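Local coordinates for SusD superfamily protein (Bacteroides thetaiotaomicron VPI-5482, PDB 3HDX) that probably binds polysaccharide at the outer membrane as a SusD-family protein, helping in the capture of glycans for carbohydrate metabolism, at residues Y172-Q177 against G191-K196; K233-A238 against R362-T367; D239-T244 against K337-Q342; G255-G260 against G355-F360; P333-I338 against E423-G428. All blocks are in the same frame, centred on the assembly; numbering follows the deposited sequence. Where two conformers were deposited one is given.

Contact 1. Residues Y172-Q177 against G191-K196. With EDO (1,2-ethanediol), chain B.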
# COMPACT_ATOMS: atom_id res chain seq x y z
N TYR A 172 -18.39 -8.65 -2.36
CA TYR A 172 -17.25 -9.42 -1.84
C TYR A 172 -16.54 -10.14 -3.01
O TYR A 172 -15.31 -10.13 -3.10
CB TYR A 172 -17.66 -10.39 -0.77
CG TYR A 172 -18.13 -9.71 0.48
CD1 TYR A 172 -17.24 -8.98 1.26
CD2 TYR A 172 -19.44 -9.81 0.94
CE1 TYR A 172 -17.63 -8.36 2.42
CE2 TYR A 172 -19.83 -9.18 2.11
CZ TYR A 172 -18.92 -8.45 2.86
OH TYR A 172 -19.29 -7.83 4.04
N GLN A 173 -17.35 -10.79 -3.87
CA GLN A 173 -16.86 -11.50 -5.07
C GLN A 173 -17.71 -11.10 -6.26
O GLN A 173 -18.90 -10.78 -6.09
CB GLN A 173 -16.84 -13.01 -4.85
CG GLN A 173 -15.84 -13.39 -3.78
CD GLN A 173 -15.53 -14.85 -3.70
OE1 GLN A 173 -15.29 -15.49 -4.71
NE2 GLN A 173 -15.47 -15.38 -2.49
N TYR A 174 -17.11 -11.18 -7.44
CA TYR A 174 -17.75 -10.73 -8.69
C TYR A 174 -18.23 -11.88 -9.56
O TYR A 174 -17.45 -12.71 -9.96
CB TYR A 174 -16.76 -9.89 -9.49
CG TYR A 174 -16.50 -8.53 -8.88
CD1 TYR A 174 -15.52 -8.33 -7.92
CD2 TYR A 174 -17.25 -7.42 -9.29
CE1 TYR A 174 -15.32 -7.04 -7.38
CE2 TYR A 174 -17.06 -6.17 -8.75
CZ TYR A 174 -16.06 -5.99 -7.80
OH TYR A 174 -15.89 -4.72 -7.30
N GLY A 175 -19.52 -11.84 -9.88
CA GLY A 175 -20.14 -12.78 -10.78
C GLY A 175 -20.48 -14.12 -10.19
O GLY A 175 -20.03 -14.49 -9.11
N THR A 176 -21.29 -14.87 -10.94
CA THR A 176 -21.63 -16.25 -10.62
C THR A 176 -21.45 -17.04 -11.89
O THR A 176 -21.27 -16.47 -12.97
CB THR A 176 -23.09 -16.42 -10.15
OG1 THR A 176 -23.99 -16.06 -11.20
CG2 THR A 176 -23.35 -15.60 -8.89
N GLN A 177 -21.54 -18.36 -11.76
CA GLN A 177 -21.36 -19.21 -12.93
C GLN A 177 -22.43 -18.96 -14.03
O GLN A 177 -22.13 -19.09 -15.23
CB GLN A 177 -21.35 -20.67 -12.51
CG GLN A 177 -20.80 -21.55 -13.58
CD GLN A 177 -20.68 -22.98 -13.12
OE1 GLN A 177 -21.26 -23.38 -12.09
NE2 GLN A 177 -19.94 -23.77 -13.88
N GLY A 191 -8.33 -11.21 -5.68
CA GLY A 191 -6.97 -10.64 -5.80
C GLY A 191 -6.73 -9.86 -7.06
O GLY A 191 -5.57 -9.57 -7.38
N LYS A 192 -7.80 -9.54 -7.80
CA LYS A 192 -7.69 -8.81 -9.07
C LYS A 192 -8.52 -7.52 -9.02
O LYS A 192 -8.00 -6.41 -9.23
CB LYS A 192 -8.02 -9.75 -10.25
CG LYS A 192 -7.04 -10.95 -10.26
CD LYS A 192 -7.00 -11.75 -11.52
CE LYS A 192 -5.86 -12.76 -11.48
NZ LYS A 192 -5.79 -13.53 -12.78
N LEU A 193 -9.79 -7.66 -8.72
CA LEU A 193 -10.69 -6.50 -8.59
C LEU A 193 -10.83 -5.99 -7.14
O LEU A 193 -10.77 -6.78 -6.19
CB LEU A 193 -12.08 -6.87 -9.13
CG LEU A 193 -12.08 -7.30 -10.61
CD1 LEU A 193 -13.49 -7.72 -10.97
CD2 LEU A 193 -11.55 -6.22 -11.60
N PHE A 194 -11.02 -4.67 -7.01
CA PHE A 194 -11.27 -4.00 -5.76
C PHE A 194 -12.62 -4.53 -5.23
O PHE A 194 -13.64 -4.44 -5.93
CB PHE A 194 -11.32 -2.50 -6.07
CG PHE A 194 -11.04 -1.61 -4.92
CD1 PHE A 194 -12.04 -1.26 -4.05
CD2 PHE A 194 -9.80 -1.00 -4.79
CE1 PHE A 194 -11.80 -0.43 -3.00
CE2 PHE A 194 -9.56 -0.13 -3.73
CZ PHE A 194 -10.58 0.16 -2.86
N ASN A 195 -12.62 -5.12 -4.04
CA ASN A 195 -13.84 -5.68 -3.46
C ASN A 195 -14.28 -4.85 -2.27
O ASN A 195 -13.64 -3.85 -1.89
CB ASN A 195 -13.60 -7.17 -3.14
CG ASN A 195 -12.54 -7.39 -2.06
OD1 ASN A 195 -12.70 -6.91 -0.94
ND2 ASN A 195 -11.48 -8.14 -2.38
N LYS A 196 -15.39 -5.25 -1.65
CA LYS A 196 -15.94 -4.47 -0.55
C LYS A 196 -14.91 -4.29 0.58
O LYS A 196 -14.81 -3.19 1.18
CB LYS A 196 -17.20 -5.10 0.00
CG LYS A 196 -18.05 -4.20 0.89
CD LYS A 196 -19.15 -4.94 1.65
CE LYS A 196 -20.24 -5.59 0.81
NZ LYS A 196 -21.00 -4.55 0.03
C1 EDO B . -9.27 -12.10 -15.85
O1 EDO B . -8.15 -12.51 -15.05
C2 EDO B . -10.52 -12.65 -15.19
O2 EDO B . -10.51 -14.08 -15.20
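This is a buried loop-to-loop contact within the connection between helix 152-169 and helix 196-209, where the chain leaving the first helix meets the run leading into the second. Y174 makes both the hydrogen bond and an apolar contact. The phenol OH donates to the carbonyl of F194, OH to O 2.6 Å, nearly along the C=O axis (169°), with that oxygen in plane at the ring edge. One face of the same ring takes L193: CD1 sits 3.9 Å from the Y174 ring centroid, displaced toward the rim. In this largely helical protein, whose family belongs to the TPR clan, N195 is the N-cap of helix 196-209, and its CB lies 3.4 Å from O of Y172. In the next residue, K196, the bend at chi3 (-64°) lays CE over a face of the Y172 ring, 4.0 Å from its centroid. The further bend at chi4 turns NZ, at most weakly attracted to the ring, to its hydrogen-bond acceptors, the carbonyls of I167 and L170.

Contact 2. Residues K233-A238 against R362-T367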
# COMPACT_ATOMS: atom_id res chain seq x y z
N LYS A 233 -7.03 -14.97 3.73
CA LYS A 233 -6.49 -15.78 4.83
C LYS A 233 -5.19 -15.19 5.33
O LYS A 233 -4.63 -14.27 4.73
CB LYS A 233 -6.21 -17.20 4.29
CG LYS A 233 -7.44 -17.91 3.72
CD LYS A 233 -7.14 -19.26 3.10
CE LYS A 233 -8.39 -19.95 2.58
NZ LYS A 233 -8.04 -21.23 1.92
N TYR A 234 -4.72 -15.75 6.45
CA TYR A 234 -3.38 -15.49 6.92
C TYR A 234 -2.45 -16.39 6.09
O TYR A 234 -2.76 -17.58 5.82
CB TYR A 234 -3.25 -15.79 8.41
CG TYR A 234 -4.06 -14.82 9.26
CD1 TYR A 234 -3.57 -13.56 9.60
CD2 TYR A 234 -5.35 -15.16 9.72
CE1 TYR A 234 -4.31 -12.69 10.37
CE2 TYR A 234 -6.09 -14.29 10.51
CZ TYR A 234 -5.55 -13.05 10.84
OH TYR A 234 -6.31 -12.19 11.58
N THR A 235 -1.32 -15.84 5.71
CA THR A 235 -0.40 -16.49 4.78
C THR A 235 0.81 -17.07 5.55
O THR A 235 1.39 -16.41 6.42
CB THR A 235 0.05 -15.48 3.68
OG1 THR A 235 -1.09 -14.95 3.00
CG2 THR A 235 1.01 -16.11 2.67
N SER A 236 1.15 -18.31 5.23
CA SER A 236 2.33 -18.94 5.79
C SER A 236 3.58 -18.28 5.23
O SER A 236 3.57 -17.63 4.15
CB SER A 236 2.35 -20.43 5.43
OG SER A 236 2.61 -20.63 4.04
N ILE A 237 4.69 -18.43 5.95
CA ILE A 237 5.95 -17.84 5.47
C ILE A 237 6.34 -18.35 4.06
O ILE A 237 6.81 -17.56 3.24
CB ILE A 237 7.11 -17.98 6.51
CG1 ILE A 237 8.30 -17.10 6.08
CG2 ILE A 237 7.49 -19.48 6.69
CD1 ILE A 237 8.02 -15.57 6.03
N ALA A 238 6.14 -19.64 3.81
CA ALA A 238 6.45 -20.22 2.50
C ALA A 238 5.58 -19.58 1.42
O ALA A 238 6.08 -19.19 0.36
CB ALA A 238 6.29 -21.74 2.49
N ARG A 362 -3.24 -6.87 3.41
CA ARG A 362 -3.52 -8.27 3.63
C ARG A 362 -3.90 -8.43 5.10
O ARG A 362 -3.72 -7.50 5.91
CB ARG A 362 -2.32 -9.15 3.24
CG ARG A 362 -1.00 -8.78 3.94
CD ARG A 362 0.14 -9.53 3.23
NE ARG A 362 1.48 -9.24 3.76
CZ ARG A 362 2.07 -9.90 4.75
NH1 ARG A 362 1.44 -10.85 5.42
NH2 ARG A 362 3.30 -9.58 5.10
N LEU A 363 -4.37 -9.62 5.47
CA LEU A 363 -4.89 -9.82 6.83
C LEU A 363 -3.92 -9.49 7.95
O LEU A 363 -4.32 -8.94 8.98
CB LEU A 363 -5.51 -11.22 7.06
CG LEU A 363 -6.97 -11.33 6.62
CD1 LEU A 363 -7.45 -12.78 6.67
CD2 LEU A 363 -7.89 -10.43 7.42
N GLU A 364 -2.64 -9.76 7.73
CA GLU A 364 -1.65 -9.49 8.80
C GLU A 364 -1.55 -7.98 9.08
O GLU A 364 -1.39 -7.55 10.24
CB GLU A 364 -0.27 -10.07 8.47
CG GLU A 364 -0.19 -11.62 8.44
CD GLU A 364 -0.74 -12.28 7.20
OE1 GLU A 364 -1.22 -11.58 6.26
OE2 GLU A 364 -0.64 -13.52 7.15
N ASP A 365 -1.58 -7.18 8.02
CA ASP A 365 -1.57 -5.71 8.15
C ASP A 365 -2.77 -5.24 8.98
O ASP A 365 -2.61 -4.53 9.97
CB ASP A 365 -1.55 -5.03 6.79
CG ASP A 365 -1.82 -3.53 6.89
OD1 ASP A 365 -1.23 -2.86 7.77
OD2 ASP A 365 -2.66 -3.02 6.09
N ILE A 366 -3.96 -5.67 8.55
CA ILE A 366 -5.20 -5.24 9.20
C ILE A 366 -5.28 -5.72 10.66
O ILE A 366 -5.76 -5.00 11.52
CB ILE A 366 -6.43 -5.68 8.38
CG1 ILE A 366 -6.41 -5.03 6.97
CG2 ILE A 366 -7.74 -5.33 9.10
CD1 ILE A 366 -6.37 -3.53 6.90
N THR A 367 -4.76 -6.92 10.93
CA THR A 367 -4.72 -7.47 12.28
C THR A 367 -3.79 -6.68 13.17
O THR A 367 -4.18 -6.33 14.30
CB THR A 367 -4.36 -8.96 12.23
OG1 THR A 367 -5.36 -9.62 11.43
CG2 THR A 367 -4.25 -9.59 13.64
O HOH W 1 -5.27 -11.56 3.61
O HOH W 2 -2.28 -12.92 4.15
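Y234 and E364 run antiparallel alongside one another, ring and carboxylate planes almost perpendicular, and each finds its polar partner on the other segment. OE2 of E364 accepts N of T235 at 2.8 Å, on its syn lone pair and close to straight (165°). The phenol OH of Y234 lies 2.7 Å from OG1 of T367, while CB of L363 packs over one ring face, 4.1 Å from the Y234 ring centroid. Further along L363, CD1 reaches the K233 backbone, 3.6 Å from its C.

In the next shell, two waters fill in between the backbones. One accepts from N of L363 and lies within bonding distance of O of K233; the other sits among O of K233, OG1 of T235 and OE1 of E364. T367 is held by its own helix, OG1 donating to O of L363 at 2.7 Å from above the carbonyl plane. E364 is bent at chi2 (78°), bringing OE1 within 2.9 Å of NH1 of R362 in a salt bridge whose hydrogen bond is weak. R362, at the N-cap position, is paired in turn with E423 and E427.

The contact thus joins the approach to helix 237-241 to the N-terminal turn of helix 363-376 in the SusD-family region; strand 358-361 leads into that helix, helix 380-391 packs on Y234, E364 and T367, and helix 213-226 on T367.

Contact 3. Residues D239-T244 against K337-Q342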
# COMPACT_ATOMS: atom_id res chain seq x y z
N ASP A 239 4.29 -19.47 1.68
CA ASP A 239 3.34 -18.86 0.70
C ASP A 239 3.54 -17.36 0.53
O ASP A 239 3.27 -16.81 -0.53
CB ASP A 239 1.88 -19.18 1.05
CG ASP A 239 1.50 -20.65 0.80
OD1 ASP A 239 2.22 -21.38 0.06
OD2 ASP A 239 0.44 -21.09 1.32
N LEU A 240 4.06 -16.70 1.56
CA LEU A 240 4.31 -15.28 1.44
C LEU A 240 5.47 -15.00 0.49
O LEU A 240 5.42 -14.04 -0.26
CB LEU A 240 4.61 -14.67 2.81
CG LEU A 240 4.89 -13.17 2.91
CD1 LEU A 240 3.69 -12.34 2.41
CD2 LEU A 240 5.27 -12.82 4.35
N THR A 241 6.49 -15.85 0.55
CA THR A 241 7.77 -15.60 -0.11
C THR A 241 8.02 -16.40 -1.39
O THR A 241 8.97 -16.09 -2.12
CB THR A 241 8.91 -15.87 0.90
OG1 THR A 241 8.88 -17.24 1.35
CG2 THR A 241 8.82 -14.93 2.09
N SER A 242 7.18 -17.40 -1.66
CA SER A 242 7.35 -18.26 -2.82
C SER A 242 7.25 -17.49 -4.13
O SER A 242 6.50 -16.52 -4.26
CB SER A 242 6.22 -19.31 -2.86
OG SER A 242 6.30 -20.10 -4.01
N GLU A 243 7.91 -18.05 -5.14
CA GLU A 243 7.88 -17.54 -6.51
C GLU A 243 6.45 -17.60 -7.10
O GLU A 243 6.12 -16.90 -8.05
CB GLU A 243 8.87 -18.36 -7.37
CG GLU A 243 10.36 -18.20 -7.00
CD GLU A 243 10.94 -19.09 -5.86
OE1 GLU A 243 10.18 -19.74 -5.05
OE2 GLU A 243 12.21 -19.08 -5.78
N THR A 244 5.61 -18.48 -6.54
CA THR A 244 4.19 -18.65 -6.94
C THR A 244 3.26 -18.36 -5.75
O THR A 244 2.10 -18.79 -5.73
CB THR A 244 3.92 -20.03 -7.56
OG1 THR A 244 4.33 -21.05 -6.65
CG2 THR A 244 4.68 -20.13 -8.90
N LYS A 337 12.83 -11.71 -0.16
CA LYS A 337 11.44 -11.98 0.21
C LYS A 337 10.50 -12.02 -1.00
O LYS A 337 9.68 -12.91 -1.13
CB LYS A 337 10.96 -10.92 1.19
CG LYS A 337 9.53 -11.03 1.63
CD LYS A 337 9.12 -9.84 2.44
CE LYS A 337 7.64 -9.90 2.82
NZ LYS A 337 7.22 -8.84 3.82
N ILE A 338 10.62 -10.99 -1.84
CA ILE A 338 9.78 -10.77 -3.02
C ILE A 338 10.67 -11.08 -4.22
O ILE A 338 11.70 -10.41 -4.46
CB ILE A 338 9.19 -9.33 -3.04
CG1 ILE A 338 8.47 -9.03 -1.72
CG2 ILE A 338 8.30 -9.17 -4.28
CD1 ILE A 338 7.70 -7.72 -1.65
N LYS A 339 10.28 -12.10 -4.97
CA LYS A 339 11.13 -12.67 -6.06
C LYS A 339 10.31 -13.36 -7.17
O LYS A 339 10.42 -14.57 -7.45
CB LYS A 339 12.20 -13.60 -5.44
CG LYS A 339 11.66 -14.68 -4.54
CD LYS A 339 12.77 -15.62 -4.02
CE LYS A 339 12.23 -16.63 -3.06
NZ LYS A 339 11.69 -15.96 -1.84
N ILE A 340 9.44 -12.55 -7.78
CA ILE A 340 8.53 -13.01 -8.84
C ILE A 340 9.25 -12.71 -10.17
O ILE A 340 9.12 -11.63 -10.77
CB ILE A 340 7.16 -12.35 -8.73
CG1 ILE A 340 6.59 -12.45 -7.31
CG2 ILE A 340 6.21 -13.01 -9.71
CD1 ILE A 340 6.53 -13.88 -6.70
N ILE A 341 10.07 -13.68 -10.60
CA ILE A 341 10.98 -13.48 -11.75
C ILE A 341 10.45 -14.19 -13.00
O ILE A 341 10.26 -15.39 -12.96
CB ILE A 341 12.40 -13.97 -11.40
CG1 ILE A 341 12.94 -13.32 -10.12
CG2 ILE A 341 13.40 -13.71 -12.60
CD1 ILE A 341 14.23 -13.97 -9.55
N GLN A 342 10.23 -13.43 -14.09
CA GLN A 342 9.79 -13.98 -15.39
C GLN A 342 10.94 -14.74 -16.06
O GLN A 342 12.05 -14.22 -16.10
CB GLN A 342 9.32 -12.87 -16.33
O HOH W 3 8.21 -13.67 -3.63
O HOH W 4 10.95 -18.52 -0.56
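A helix C-terminus gripped by a lysine from a distant loop defines this contact: helix 237-241 ends at T241, and the run 337-342, between strands 334-335 and 358-361 in the SusD-family region, passes beside it. NZ of K339 donates to O of T241 at 2.7 Å, coming from above the carbonyl plane (38° out of it). At the negative end of the helix dipole such a charge is probably stabilised, and NZ has a second acceptor in O of S336. The side chain starts in the crowded position between N and the carbonyl carbon, chi1 54°, runs extended, and turns only at chi4 to deliver its ammonium. One water bridges N of K339 and O of T241; another links OG1 of T241 with NZ of K339. E243 folds at chi2 so that OE2 lies alongside the aliphatic part of K339, 3.7 Å from CE, although the two charged ends stay 5.1 Å apart, OE2 to NZ. Beyond the helix, S242 makes an ST turn, its OG accepting N of T244 at 3.1 Å. CG2 of T241 rests 4.0 Å from CG of K337, and the methyl CD1 of I340 comes up against a carbonyl, 3.3 Å from O of E243.

Contact 4. Residues G255-G260 against G355-F360. With EDO (1,2-ethanediol), chain I.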
# COMPACT_ATOMS: atom_id res chain seq x y z
N GLY A 255 -6.48 -14.46 -3.26
CA GLY A 255 -7.55 -13.81 -2.52
C GLY A 255 -7.09 -13.12 -1.23
O GLY A 255 -7.78 -12.25 -0.70
N SER A 256 -5.92 -13.52 -0.75
CA SER A 256 -5.33 -12.92 0.43
C SER A 256 -4.73 -11.54 0.19
O SER A 256 -4.39 -10.84 1.16
CB SER A 256 -4.34 -13.89 1.07
OG SER A 256 -5.02 -15.07 1.54
N ARG A 257 -4.64 -11.14 -1.08
CA ARG A 257 -4.29 -9.72 -1.42
C ARG A 257 -5.60 -8.95 -1.28
O ARG A 257 -6.41 -8.91 -2.21
CB ARG A 257 -3.69 -9.59 -2.79
CG ARG A 257 -2.42 -10.35 -3.01
CD ARG A 257 -1.75 -9.93 -4.30
NE ARG A 257 -2.54 -10.27 -5.48
CZ ARG A 257 -2.43 -11.37 -6.25
NH1 ARG A 257 -1.58 -12.36 -5.97
NH2 ARG A 257 -3.22 -11.50 -7.31
N ILE A 258 -5.86 -8.41 -0.09
CA ILE A 258 -7.11 -7.68 0.18
C ILE A 258 -7.23 -6.46 -0.75
O ILE A 258 -8.33 -6.18 -1.24
CB ILE A 258 -7.23 -7.30 1.66
CG1 ILE A 258 -7.34 -8.57 2.50
CG2 ILE A 258 -8.47 -6.35 1.92
CD1 ILE A 258 -7.32 -8.31 4.00
N LEU A 259 -6.10 -5.78 -0.96
CA LEU A 259 -6.00 -4.68 -1.94
C LEU A 259 -4.61 -4.74 -2.56
O LEU A 259 -3.59 -4.69 -1.84
CB LEU A 259 -6.27 -3.32 -1.28
CG LEU A 259 -6.58 -2.12 -2.21
CD1 LEU A 259 -7.15 -0.99 -1.35
CD2 LEU A 259 -5.42 -1.62 -3.00
N GLY A 260 -4.56 -4.87 -3.87
CA GLY A 260 -3.29 -4.88 -4.57
C GLY A 260 -3.46 -4.63 -6.04
O GLY A 260 -4.59 -4.43 -6.50
N GLY A 355 7.31 -9.96 -12.20
CA GLY A 355 5.85 -10.04 -12.23
C GLY A 355 5.15 -9.79 -10.91
O GLY A 355 3.97 -10.06 -10.80
N SER A 356 5.88 -9.32 -9.89
CA SER A 356 5.31 -9.15 -8.57
C SER A 356 4.20 -8.12 -8.49
O SER A 356 4.31 -7.02 -9.05
CB SER A 356 6.39 -8.73 -7.57
OG SER A 356 7.16 -7.66 -8.06
N SER A 357 3.14 -8.49 -7.78
CA SER A 357 2.04 -7.59 -7.50
C SER A 357 2.43 -6.65 -6.37
O SER A 357 3.20 -7.01 -5.47
CB SER A 357 0.80 -8.35 -7.00
OG SER A 357 0.24 -9.23 -7.94
N ILE A 358 1.87 -5.45 -6.44
CA ILE A 358 1.83 -4.55 -5.30
C ILE A 358 0.76 -5.11 -4.34
O ILE A 358 -0.37 -5.43 -4.77
CB ILE A 358 1.48 -3.11 -5.71
CG1 ILE A 358 2.58 -2.50 -6.56
CG2 ILE A 358 1.18 -2.24 -4.46
CD1 ILE A 358 2.12 -1.27 -7.33
N VAL A 359 1.14 -5.28 -3.07
CA VAL A 359 0.20 -5.72 -2.04
C VAL A 359 0.05 -4.58 -1.06
O VAL A 359 0.91 -4.35 -0.20
CB VAL A 359 0.63 -7.00 -1.35
CG1 VAL A 359 -0.38 -7.36 -0.23
CG2 VAL A 359 0.82 -8.16 -2.40
N PHE A 360 -1.02 -3.80 -1.24
CA PHE A 360 -1.26 -2.70 -0.34
C PHE A 360 -1.59 -3.20 1.05
O PHE A 360 -1.08 -2.67 2.02
CB PHE A 360 -2.33 -1.75 -0.87
CG PHE A 360 -2.65 -0.65 0.07
CD1 PHE A 360 -1.80 0.45 0.22
CD2 PHE A 360 -3.77 -0.72 0.88
CE1 PHE A 360 -2.12 1.48 1.16
CE2 PHE A 360 -4.06 0.30 1.79
CZ PHE A 360 -3.23 1.36 1.94
C1 EDO I . -7.62 -5.85 -5.67
O1 EDO I . -7.25 -4.72 -4.95
C2 EDO I . -7.63 -7.06 -4.81
O2 EDO I . -6.28 -7.47 -4.57
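Most unusual here is a glycine so closely approached that its CA lies 3.0 Å from O of I358: at G260 a side chain would run into that carbonyl. G260 pairs with V359 as an antiparallel, non-hydrogen-bonded pair, their CA atoms 4.4 Å apart. Next to it, N of F360 donates to O of L259 at 2.8 Å, a weak bond because the angle at the hydrogen is only 126°. The pair belongs to a small two-stranded antiparallel sheet, 259-261 with 358-361, set in an otherwise mainly helical SusD-type fold. I258 and L259 both face T361, a classic beta bulge beside the pair.

CD2 of L259 meets CB of F360 at 3.8 Å. Beyond them, the F360 ring meets F120 edge-to-face, and L259 packs on helix 196-209. CD of R257 lies 3.7 Å from CG2 of V359. Bending at chi3 (-65°) turns the R257 guanidinium so that OG of S357 sits over the centre of one face, 3.8 Å from CZ; the S357 hydroxyl is bonded to N262, NH1 of R257 to O of L246, and NH2 to O of S249 and of G191. A 1,2-ethanediol, probably from the crystallisation liquor, bridges the bulged backbone: its O2 donates to O of R257, while its O1 accepts N of G260 at 2.9 Å and donates to O of the same residue.

Contact 5. Residues P333-I338 against E423-G428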
# COMPACT_ATOMS: atom_id res chain seq x y z
N PRO A 333 24.06 -9.16 1.79
CA PRO A 333 23.03 -10.16 1.55
C PRO A 333 21.85 -9.56 0.78
O PRO A 333 21.54 -8.39 0.92
CB PRO A 333 22.60 -10.60 2.95
CG PRO A 333 23.30 -9.77 3.90
CD PRO A 333 24.17 -8.81 3.22
N VAL A 334 21.18 -10.41 0.01
CA VAL A 334 20.10 -10.01 -0.87
C VAL A 334 18.76 -10.20 -0.16
O VAL A 334 18.43 -11.31 0.27
CB VAL A 334 20.11 -10.84 -2.16
CG1 VAL A 334 18.87 -10.57 -3.02
CG2 VAL A 334 21.41 -10.55 -2.98
N PHE A 335 17.97 -9.12 -0.10
CA PHE A 335 16.60 -9.19 0.42
C PHE A 335 15.77 -9.85 -0.70
O PHE A 335 15.38 -9.23 -1.71
CB PHE A 335 16.11 -7.80 0.78
CG PHE A 335 14.73 -7.79 1.34
CD1 PHE A 335 14.54 -8.16 2.65
CD2 PHE A 335 13.62 -7.42 0.57
CE1 PHE A 335 13.30 -8.17 3.24
CE2 PHE A 335 12.33 -7.42 1.16
CZ PHE A 335 12.20 -7.77 2.49
N SER A 336 15.51 -11.14 -0.48
CA SER A 336 14.89 -12.01 -1.46
C SER A 336 13.44 -12.36 -1.16
O SER A 336 12.86 -13.20 -1.85
CB SER A 336 15.75 -13.28 -1.56
OG SER A 336 15.83 -13.92 -0.30
N LYS A 337 12.83 -11.71 -0.16
CA LYS A 337 11.44 -11.98 0.21
C LYS A 337 10.50 -12.02 -1.00
O LYS A 337 9.68 -12.91 -1.13
CB LYS A 337 10.96 -10.92 1.19
CG LYS A 337 9.53 -11.03 1.63
CD LYS A 337 9.12 -9.84 2.44
CE LYS A 337 7.64 -9.90 2.82
NZ LYS A 337 7.22 -8.84 3.82
N ILE A 338 10.62 -10.99 -1.84
CA ILE A 338 9.78 -10.77 -3.02
C ILE A 338 10.67 -11.08 -4.22
O ILE A 338 11.70 -10.41 -4.46
CB ILE A 338 9.19 -9.33 -3.04
CG1 ILE A 338 8.47 -9.03 -1.72
CG2 ILE A 338 8.30 -9.17 -4.28
CD1 ILE A 338 7.70 -7.72 -1.65
N GLU A 423 7.01 -7.97 9.66
CA GLU A 423 6.04 -8.62 8.80
C GLU A 423 5.83 -7.99 7.47
O GLU A 423 5.75 -8.69 6.47
CB GLU A 423 4.69 -8.72 9.55
CG GLU A 423 3.60 -9.47 8.81
CD GLU A 423 3.97 -10.93 8.48
OE1 GLU A 423 4.78 -11.52 9.22
OE2 GLU A 423 3.36 -11.48 7.51
N LEU A 424 5.81 -6.66 7.45
CA LEU A 424 5.48 -5.92 6.24
C LEU A 424 6.71 -5.36 5.53
O LEU A 424 6.58 -4.52 4.61
CB LEU A 424 4.46 -4.81 6.58
CG LEU A 424 3.18 -5.27 7.32
CD1 LEU A 424 2.34 -4.08 7.83
CD2 LEU A 424 2.33 -6.16 6.40
N MSE A 425 7.89 -5.83 5.89
CA MSE A 425 9.14 -5.36 5.28
C MSE A 425 9.08 -5.53 3.75
O MSE A 425 8.75 -6.61 3.25
CB MSE A 425 10.31 -6.15 5.89
CG MSE A 425 11.70 -5.65 5.47
SE MSE A 425 13.10 -6.51 6.46
CE MSE A 425 12.96 -5.67 8.18
N GLY A 426 9.37 -4.45 3.03
CA GLY A 426 9.31 -4.47 1.60
C GLY A 426 7.93 -4.32 0.95
O GLY A 426 7.81 -4.43 -0.30
N GLU A 427 6.91 -4.04 1.77
CA GLU A 427 5.53 -3.87 1.29
C GLU A 427 5.01 -2.43 1.32
O GLU A 427 3.80 -2.19 1.20
CB GLU A 427 4.60 -4.82 2.01
CG GLU A 427 4.97 -6.28 1.80
CD GLU A 427 4.12 -7.23 2.59
OE1 GLU A 427 2.86 -7.09 2.65
OE2 GLU A 427 4.71 -8.17 3.18
N GLY A 428 5.92 -1.46 1.44
CA GLY A 428 5.57 -0.05 1.36
C GLY A 428 4.93 0.57 2.58
O GLY A 428 4.31 1.63 2.47
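K337 stretches from just past strand 334-335 into a type II beta turn, L424 to E427, that follows helix 409-423 in the SusD-family region. CG is anti to the backbone N, and the extended chain passes L240 and T241 of helix 237-241 on its way. CD comes first to the turn, 3.4 Å from O of M425, and CE touches that oxygen and OE2 of E427. At the tip, NZ donates to O of M425 at 2.8 Å, in the carbonyl plane and on a lone pair; to O of E423 at 3.0 Å, from above that carbonyl's plane; and to OE2 of E427 at 2.7 Å, a salt bridge on the anti lone pair. With OH of Y324, NZ has four polar partners, more than three N-H bonds can serve singly. This buried charge is probably stabilised by the carboxylate, which R362 also pairs with; E423 is tied to R394, R311 and R362. Beside the lysine, CA of G426 (phi 80°) sits 4.2 Å from CE2 of F335. CD1 of I338 adds a contact to O of G426. In a Met-aromatic contact, SE of M425, a selenomethionine, lies obliquely to the ring, 3.6 Å from CE1 of F335.

In the fold
Contacts 2 to 5 form one connected group, with contact 1 at its side. Contact 1 closes first along the chain; its centre is about 14 Å from that of contact 4, which it touches through G191 with R257 and F194 with L259. Contact 2 spans residues 233 to 367 and encloses contacts 3 and 4, while contact 5 crosses it; contacts 3 and 4 alternate along the chain, as do 4 and 5. Contacts 2 and 3 share helix 237-241, contacts 3 and 5 share K337 and I338 with centres about 10 Å apart, and R362 joins contact 2 to contact 5. Strand 358-361 leads into helix 363-376. The loop before helix 196-209 thus adjoins the group through strand 259-261 and the residues before it.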